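Local structure of amorpha-4,11-diene synthase (Artemisia annua, 4GAX) at residues T425-M430 and K515-P520. The protein is a sesquiterpene synthase that probably ionises farnesyl diphosphate and cyclises it, with metal ions, to a terpene such as amorpha-4,11-diene. Numbering follows the deposited sequence.
Sequences TCYLGM and KTIPRP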
loop_
_atom_site.group_PDB
_atom_site.type_symbol
_atom_site.label_atom_id
_atom_site.label_comp_id
_atom_site.label_asym_id
_atom_site.label_seq_id
_atom_site.Cartn_x
_atom_site.Cartn_y
_atom_site.Cartn_z
ATOM N N THR A 425 -2.530 8.145 -11.324
ATOM C CA THR A 425 -2.818 6.972 -12.162
ATOM C C THR A 425 -3.975 6.209 -11.529
ATOM O O THR A 425 -4.833 5.638 -12.236
ATOM C CB THR A 425 -1.609 6.036 -12.320
ATOM O OG1 THR A 425 -0.548 6.721 -13.000
ATOM C CG2 THR A 425 -1.994 4.798 -13.135
ATOM N N CYS A 426 -4.016 6.198 -10.195
ATOM C CA CYS A 426 -5.181 5.634 -9.491
ATOM C C CYS A 426 -6.448 6.438 -9.768
ATOM O O CYS A 426 -7.544 5.865 -9.862
ATOM C CB CYS A 426 -4.949 5.565 -7.980
ATOM S SG CYS A 426 -3.805 4.235 -7.506
ATOM N N TYR A 427 -6.307 7.765 -9.868
ATOM C CA TYR A 427 -7.450 8.603 -10.207
ATOM C C TYR A 427 -8.048 8.142 -11.542
ATOM O O TYR A 427 -9.266 7.972 -11.673
ATOM C CB TYR A 427 -7.044 10.068 -10.348
ATOM C CG TYR A 427 -6.829 10.838 -9.058
ATOM C CD1 TYR A 427 -6.858 12.228 -9.063
ATOM C CD2 TYR A 427 -6.549 10.191 -7.856
ATOM C CE1 TYR A 427 -6.649 12.961 -7.910
ATOM C CE2 TYR A 427 -6.341 10.928 -6.683
ATOM C CZ TYR A 427 -6.392 12.309 -6.724
ATOM O OH TYR A 427 -6.192 13.061 -5.585
ATOM N N LEU A 428 -7.189 7.952 -12.538
ATOM C CA LEU A 428 -7.656 7.592 -13.876
ATOM C C LEU A 428 -8.329 6.228 -13.863
ATOM O O LEU A 428 -9.326 6.023 -14.554
ATOM C CB LEU A 428 -6.498 7.583 -14.879
ATOM C CG LEU A 428 -5.846 8.938 -15.151
ATOM C CD1 LEU A 428 -4.878 8.836 -16.341
ATOM C CD2 LEU A 428 -6.921 9.977 -15.423
ATOM N N GLY A 429 -7.784 5.302 -13.072
ATOM C CA GLY A 429 -8.327 3.957 -12.986
ATOM C C GLY A 429 -9.631 3.934 -12.208
ATOM O O GLY A 429 -10.452 3.038 -12.396
ATOM N N MET A 430 -9.815 4.921 -11.335
ATOM C CA MET A 430 -11.050 5.070 -10.557
ATOM C C MET A 430 -11.855 6.294 -10.964
ATOM O O MET A 430 -12.299 7.076 -10.114
ATOM C CB MET A 430 -10.729 5.152 -9.065
ATOM C CG MET A 430 -10.256 3.852 -8.487
ATOM S SD MET A 430 -9.981 3.928 -6.688
ATOM C CE MET A 430 -8.223 3.623 -6.716
ATOM N N LYS A 515 -9.742 15.261 3.762
ATOM C CA LYS A 515 -11.142 14.976 3.464
ATOM C C LYS A 515 -11.567 15.343 2.037
ATOM O O LYS A 515 -12.676 15.003 1.620
ATOM C CB LYS A 515 -12.065 15.739 4.439
ATOM C CG LYS A 515 -11.758 15.544 5.906
ATOM C CD LYS A 515 -11.865 14.074 6.305
ATOM C CE LYS A 515 -11.356 13.902 7.738
ATOM N NZ LYS A 515 -11.305 12.471 8.127
ATOM N N THR A 516 -10.708 16.037 1.294
ATOM C CA THR A 516 -11.112 16.564 -0.022
ATOM C C THR A 516 -10.981 15.561 -1.154
ATOM O O THR A 516 -11.436 15.814 -2.274
ATOM C CB THR A 516 -10.319 17.811 -0.416
ATOM O OG1 THR A 516 -8.920 17.520 -0.331
ATOM C CG2 THR A 516 -10.651 18.953 0.512
ATOM N N ILE A 517 -10.347 14.434 -0.853
ATOM C CA ILE A 517 -10.206 13.332 -1.795
ATOM C C ILE A 517 -11.168 12.223 -1.345
ATOM O O ILE A 517 -11.244 11.913 -0.156
ATOM C CB ILE A 517 -8.732 12.841 -1.804
ATOM C CG1 ILE A 517 -8.577 11.453 -2.397
ATOM C CG2 ILE A 517 -8.195 12.752 -0.402
ATOM C CD1 ILE A 517 -7.140 10.937 -2.251
ATOM N N PRO A 518 -11.917 11.633 -2.291
ATOM C CA PRO A 518 -12.847 10.549 -1.952
ATOM C C PRO A 518 -12.125 9.450 -1.189
ATOM O O PRO A 518 -10.994 9.090 -1.548
ATOM C CB PRO A 518 -13.302 10.031 -3.325
ATOM C CG PRO A 518 -13.162 11.226 -4.233
ATOM C CD PRO A 518 -11.917 11.932 -3.736
ATOM N N ARG A 519 -12.761 8.935 -0.138
ATOM C CA ARG A 519 -12.118 7.918 0.699
ATOM C C ARG A 519 -11.456 6.739 -0.011
ATOM O O ARG A 519 -10.367 6.315 0.399
ATOM C CB ARG A 519 -13.059 7.399 1.786
ATOM C CG ARG A 519 -12.552 7.761 3.159
ATOM C CD ARG A 519 -13.346 7.126 4.281
ATOM N NE ARG A 519 -12.926 5.756 4.545
ATOM C CZ ARG A 519 -11.741 5.410 5.042
ATOM N NH1 ARG A 519 -10.815 6.328 5.314
ATOM N NH2 ARG A 519 -11.477 4.135 5.256
ATOM N N PRO A 520 -12.109 6.183 -1.050
ATOM C CA PRO A 520 -11.476 5.000 -1.649
ATOM C C PRO A 520 -10.152 5.341 -2.320
ATOM O O PRO A 520 -9.296 4.453 -2.452
ATOM C CB PRO A 520 -12.509 4.519 -2.683
ATOM C CG PRO A 520 -13.816 5.072 -2.196
ATOM C CD PRO A 520 -13.472 6.407 -1.579
#
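The phenol end of Y427 overlaps the terminal methyl of I517: OH lies 4.1 Å from CD1, and ring atom CE2 lies 4.5 Å from the same methyl. This is van der Waals contact, with the methyl beyond the far end of the ring and displaced from its plane, not seated over its centre. The two side chains cross at about a right angle. I517 holds an extended chain, CG1 anti to the backbone N (chi1 162°) and CD1 anti to CA (chi2 -174°), which carries its tip across to the tyrosine. The hydroxyl itself is engaged elsewhere, donating a hydrogen bond to the carbonyl of A438, while the ring meets F439 edge-to-face. Bond and ring contact together should restrict rotation of the phenol. Both segments belong to the all-helical class I terpene synthase fold: 425-429 are the last residues of helix 419-429, and M430 follows it; 515-518 lie in the link after helix 489-513, with P518 at the N-cap position, and R519 and P520 open helix 519-535. Helix 299-322, which carries the aspartate-rich DDIYD sequence characteristic of metal-binding terpene synthases, packs against T425 and C426. At the second touching point M430, the first residue to leave helical geometry, directs its thioether at the start of helix 519-535. Its SD lies 4.3 Å from the carbonyl O of P520 and 4.8 Å from P520 CB, a loose approach without a hydrogen bond. That carbonyl oxygen accepts a hydrogen bond from R293 NH1. M430 N donates a backbone hydrogen bond to C426 O (2.9 Å), which ties the methionine back to the last helical turn, and its side chain continues onto L521 and A524 of the facing helix.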